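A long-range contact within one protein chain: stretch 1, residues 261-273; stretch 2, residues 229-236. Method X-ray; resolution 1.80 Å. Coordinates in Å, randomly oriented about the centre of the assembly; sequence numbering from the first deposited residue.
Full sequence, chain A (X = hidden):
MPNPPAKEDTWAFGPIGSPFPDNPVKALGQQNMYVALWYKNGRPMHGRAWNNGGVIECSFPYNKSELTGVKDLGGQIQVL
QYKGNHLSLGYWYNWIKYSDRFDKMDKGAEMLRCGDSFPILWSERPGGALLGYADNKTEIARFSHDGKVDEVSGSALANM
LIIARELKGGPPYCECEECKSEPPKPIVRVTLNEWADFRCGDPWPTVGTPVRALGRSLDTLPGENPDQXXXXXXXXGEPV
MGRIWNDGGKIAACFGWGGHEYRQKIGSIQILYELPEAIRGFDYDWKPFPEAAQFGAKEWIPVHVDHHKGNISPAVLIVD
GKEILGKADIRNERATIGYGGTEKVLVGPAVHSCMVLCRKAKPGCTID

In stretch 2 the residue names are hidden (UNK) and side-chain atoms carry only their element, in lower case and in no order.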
# COMPACT_ATOMS: atom_id res chain seq x y z
N GLU A 261 -12.56 -5.68 18.66
CA GLU A 261 -11.52 -4.69 18.76
C GLU A 261 -10.18 -5.39 18.72
O GLU A 261 -10.00 -6.44 19.36
CB GLU A 261 -11.64 -3.95 20.06
CG GLU A 261 -10.57 -2.90 20.26
CD GLU A 261 -10.65 -2.21 21.61
OE1 GLU A 261 -10.67 -2.91 22.63
OE2 GLU A 261 -10.61 -0.98 21.65
N TYR A 262 -9.24 -4.80 17.99
CA TYR A 262 -7.88 -5.31 17.87
C TYR A 262 -6.95 -4.20 18.30
O TYR A 262 -6.90 -3.15 17.66
CB TYR A 262 -7.59 -5.69 16.43
CG TYR A 262 -8.47 -6.76 15.86
CD1 TYR A 262 -9.70 -6.45 15.32
CD2 TYR A 262 -8.07 -8.10 15.87
CE1 TYR A 262 -10.50 -7.40 14.80
CE2 TYR A 262 -8.87 -9.06 15.31
CZ TYR A 262 -10.09 -8.71 14.79
OH TYR A 262 -10.91 -9.68 14.24
N ARG A 263 -6.25 -4.43 19.42
CA ARG A 263 -5.31 -3.45 20.01
C ARG A 263 -3.94 -4.07 20.27
O ARG A 263 -3.08 -3.40 20.78
CB ARG A 263 -5.79 -3.00 21.39
CG ARG A 263 -6.90 -1.98 21.48
CD ARG A 263 -6.98 -1.30 22.88
NE ARG A 263 -7.25 0.14 22.82
CZ ARG A 263 -6.43 1.11 23.21
NH1 ARG A 263 -5.21 0.88 23.72
NH2 ARG A 263 -6.83 2.35 23.10
N GLN A 264 -3.74 -5.35 20.01
CA GLN A 264 -2.42 -5.95 20.19
C GLN A 264 -2.15 -6.99 19.10
O GLN A 264 -3.08 -7.45 18.44
CB GLN A 264 -2.30 -6.60 21.60
CG GLN A 264 -3.21 -7.79 21.82
CD GLN A 264 -3.12 -8.39 23.28
OE1 GLN A 264 -2.02 -8.60 23.82
NE2 GLN A 264 -4.27 -8.65 23.89
N LYS A 265 -0.87 -7.29 18.92
CA LYS A 265 -0.38 -8.24 17.92
C LYS A 265 -0.86 -7.83 16.51
O LYS A 265 -1.26 -8.67 15.70
CB LYS A 265 -0.81 -9.66 18.27
CG LYS A 265 -0.15 -10.19 19.57
CD LYS A 265 -0.51 -11.66 19.83
CE LYS A 265 -0.23 -12.04 21.29
NZ LYS A 265 -0.78 -13.38 21.62
N ILE A 266 -0.82 -6.54 16.26
CA ILE A 266 -1.40 -5.97 15.04
C ILE A 266 -0.46 -6.20 13.84
O ILE A 266 -0.91 -6.46 12.70
CB ILE A 266 -1.66 -4.43 15.25
CG1 ILE A 266 -2.75 -4.16 16.28
CG2 ILE A 266 -2.03 -3.76 13.92
CD1 ILE A 266 -3.91 -4.92 16.12
N GLY A 267 0.84 -6.10 14.08
CA GLY A 267 1.83 -6.41 13.05
C GLY A 267 1.89 -5.29 11.99
O GLY A 267 1.86 -4.11 12.32
N SER A 268 1.96 -5.70 10.73
CA SER A 268 2.13 -4.80 9.60
C SER A 268 0.87 -3.95 9.33
O SER A 268 -0.23 -4.49 9.22
CB SER A 268 2.53 -5.56 8.35
OG SER A 268 3.89 -5.98 8.41
N ILE A 269 1.05 -2.63 9.24
CA ILE A 269 -0.01 -1.67 8.90
C ILE A 269 0.51 -0.70 7.84
O ILE A 269 1.68 -0.72 7.49
CB ILE A 269 -0.47 -0.83 10.11
CG1 ILE A 269 0.69 -0.01 10.67
CG2 ILE A 269 -1.11 -1.74 11.14
CD1 ILE A 269 0.21 1.05 11.67
N GLN A 270 -0.40 0.11 7.29
CA GLN A 270 -0.01 1.14 6.33
C GLN A 270 -0.44 2.49 6.91
O GLN A 270 -1.57 2.64 7.36
CB GLN A 270 -0.61 0.89 4.98
CG GLN A 270 -0.12 -0.43 4.36
CD GLN A 270 -0.77 -0.70 3.00
OE1 GLN A 270 -1.03 0.22 2.26
NE2 GLN A 270 -0.95 -1.99 2.65
N ILE A 271 0.48 3.43 6.91
CA ILE A 271 0.20 4.74 7.46
C ILE A 271 0.06 5.75 6.34
O ILE A 271 0.93 5.87 5.46
CB ILE A 271 1.30 5.17 8.43
CG1 ILE A 271 1.36 4.21 9.66
CG2 ILE A 271 1.05 6.63 8.87
CD1 ILE A 271 2.47 4.48 10.66
N LEU A 272 -1.03 6.52 6.38
CA LEU A 272 -1.28 7.52 5.35
C LEU A 272 -0.37 8.75 5.60
O LEU A 272 -0.25 9.20 6.73
CB LEU A 272 -2.78 7.93 5.34
CG LEU A 272 -3.17 8.93 4.27
CD1 LEU A 272 -2.99 8.35 2.92
CD2 LEU A 272 -4.60 9.35 4.44
N TYR A 273 0.26 9.24 4.53
CA TYR A 273 1.12 10.41 4.60
C TYR A 273 0.57 11.54 3.76
O TYR A 273 0.04 11.31 2.67
CB TYR A 273 2.50 10.09 4.04
CG TYR A 273 3.49 9.41 4.96
CD1 TYR A 273 3.22 9.13 6.28
CD2 TYR A 273 4.73 9.06 4.46
CE1 TYR A 273 4.18 8.52 7.11
CE2 TYR A 273 5.70 8.46 5.27
CZ TYR A 273 5.43 8.20 6.59
OH TYR A 273 6.40 7.61 7.36
N UNK A 229 -4.20 9.13 14.15
CA UNK A 229 -3.82 9.29 12.77
C UNK A 229 -4.30 8.10 11.96
O UNK A 229 -4.54 7.04 12.49
c UNK A 229 -0.47 12.48 15.01
c UNK A 229 -1.68 10.51 13.46
c UNK A 229 -1.36 11.73 12.88
c UNK A 229 -0.80 11.31 15.59
c UNK A 229 -1.42 10.32 14.83
c UNK A 229 -0.79 12.74 13.67
c UNK A 229 -2.32 9.39 12.62
o UNK A 229 0.09 13.44 15.80
N UNK A 230 -4.51 8.33 10.66
CA UNK A 230 -5.09 7.32 9.78
C UNK A 230 -4.13 6.17 9.44
O UNK A 230 -3.01 6.40 9.01
c UNK A 230 -5.51 7.99 8.48
c UNK A 230 -6.05 6.90 7.46
c UNK A 230 -6.60 9.02 8.74
N UNK A 231 -4.61 4.95 9.60
CA UNK A 231 -3.85 3.75 9.24
C UNK A 231 -4.81 2.74 8.66
O UNK A 231 -6.03 2.80 8.94
c UNK A 231 -3.18 3.21 10.47
N UNK A 232 -4.25 1.82 7.86
CA UNK A 232 -4.94 0.74 7.21
C UNK A 232 -4.35 -0.59 7.59
O UNK A 232 -3.14 -0.74 7.68
c UNK A 232 -4.69 0.07 3.36
c UNK A 232 -4.81 0.91 5.72
c UNK A 232 -6.76 -0.23 4.76
c UNK A 232 -5.28 -0.17 4.75
N UNK A 233 -5.24 -1.54 7.86
CA UNK A 233 -4.90 -2.91 8.17
C UNK A 233 -5.81 -3.79 7.29
O UNK A 233 -6.67 -3.27 6.57
c UNK A 233 -5.84 -6.93 13.28
c UNK A 233 -5.27 -5.07 11.27
c UNK A 233 -6.56 -5.11 11.82
c UNK A 233 -6.83 -6.05 12.83
n UNK A 233 -3.13 -5.68 11.11
c UNK A 233 -4.64 -4.25 10.30
c UNK A 233 -3.36 -4.66 10.22
c UNK A 233 -4.30 -5.97 11.76
c UNK A 233 -5.26 -3.14 9.60
c UNK A 233 -4.57 -6.89 12.77
N UNK A 234 -5.64 -5.11 7.38
CA UNK A 234 -6.42 -6.06 6.60
C UNK A 234 -6.87 -7.22 7.48
O UNK A 234 -6.09 -7.69 8.28
c UNK A 234 -6.46 -4.75 2.23
c UNK A 234 -4.53 -3.71 3.22
c UNK A 234 -6.51 -5.67 3.30
c UNK A 234 -5.49 -3.76 2.24
o UNK A 234 -5.42 -2.87 1.21
c UNK A 234 -5.58 -6.57 5.45
c UNK A 234 -4.53 -4.65 4.21
c UNK A 234 -5.55 -5.61 4.31
N UNK A 235 -8.12 -7.64 7.34
CA UNK A 235 -8.63 -8.85 7.99
C UNK A 235 -9.45 -9.62 6.98
O UNK A 235 -10.38 -9.07 6.38
c UNK A 235 -9.55 -8.52 9.16
n UNK A 235 -7.03 -9.14 11.76
o UNK A 235 -8.44 -10.56 10.80
c UNK A 235 -8.86 -8.22 10.46
c UNK A 235 -8.10 -9.42 11.05
N UNK A 236 -9.06 -10.87 6.75
CA UNK A 236 -9.66 -11.69 5.71
C UNK A 236 -9.77 -11.06 4.35
O UNK A 236 -10.81 -11.16 3.74
o UNK A 236 -11.00 -12.79 7.41
c UNK A 236 -11.05 -12.14 6.15
O HOH W 1 -1.68 8.82 9.03

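Position 229 carries one carbon leading to a six-carbon ring that bears a single oxygen, the signature of a phenol. Its CA-to-CB bond points toward stretch 1, but the end of the side chain leads away and makes no contact there; the atoms alone fix its identity as Tyr-229.

Position 230 has three side-chain carbons, one carrying the other two, so the branch lies at CB; one of them lies against CB of Leu-272. The residue is Val-230, whose apolar branches suit a buried place: its CG1 is 4.0 Å from CB of Leu-272. The backbone does more: N of Leu-272 donates to O of Val-230 at 3.3 Å, nearly straight at 172°. The oxygen of water 1 donates to O of Val-230 at 2.8 Å and to O of Leu-272 at 2.7 Å, bridging the two carbonyl oxygens.

At position 231 a single carbon makes up the side chain, and it faces the end of Ile-269. This is Ala-231. It forms a non-hydrogen-bonded antiparallel pair with Ile-271, their CA atoms 4.5 Å apart. Its methyl lies on the face it shares with Ile-271 and has CD1 of Ile-269 at 4.2 Å from its CB. CA of Ala-231 also approaches O of Gln-270 at 3.2 Å, a CA-H...O contact.

Position 232 shows four carbons forked at the second, with one tip beside the side chain of Gln-270, hence Leu-232. It is paired with Gln-270 through two hydrogen bonds: N of Leu-232 to O of Gln-270 at 2.8 Å, and N of Gln-270 to O of Leu-232 at 2.9 Å. Both side chains lie on the face opposite that of Ala-231 and Ile-271, where CD2 of Leu-232 packs 3.8 Å from OE1 of Gln-270, whose polar end is satisfied elsewhere in the structure.

Position 233 has one carbon followed by fused five- and six-membered rings holding eight carbons and one nitrogen, an indole reaching Ile-266 and Tyr-262: Trp-233. Its NE1 donates to O of Ile-266 at 2.8 Å, giving a large apolar ring a polar anchor in the loop before the strand. CG2 of Ile-266 sits over the five-membered ring, 3.9 Å from its centroid. The six-membered ring turns its edge to the face of Tyr-262, with CZ3 of Trp-233 3.5 Å from CG of Tyr-262.

Position 234 again has one carbon and a six-carbon ring with one oxygen; the ring edge meets the amide of Gln-270. In Tyr-234 the long side chain brings its end nearer stretch 1, with CE1 of Tyr-234 4.0 Å from NE2 of Gln-270.

Position 235 has three carbons, the third carrying an oxygen and a nitrogen, near the Tyr-262 ring: Gln-235. Its polar amide suits a partly exposed site, with NE2 of Gln-235 4.0 Å from CE2 of Tyr-262.

Position 236 has one carbon and one oxygen, Ser-236. It is exposed, beyond the strand, and out of reach.

The contact thus combines two parts: a short antiparallel ladder sets the register, and Trp-233, with the largest area covered by the other stretch, reaches past it to engage the loop and Tyr-262.

Stretch 2, residues 229-236: YVALWYQS
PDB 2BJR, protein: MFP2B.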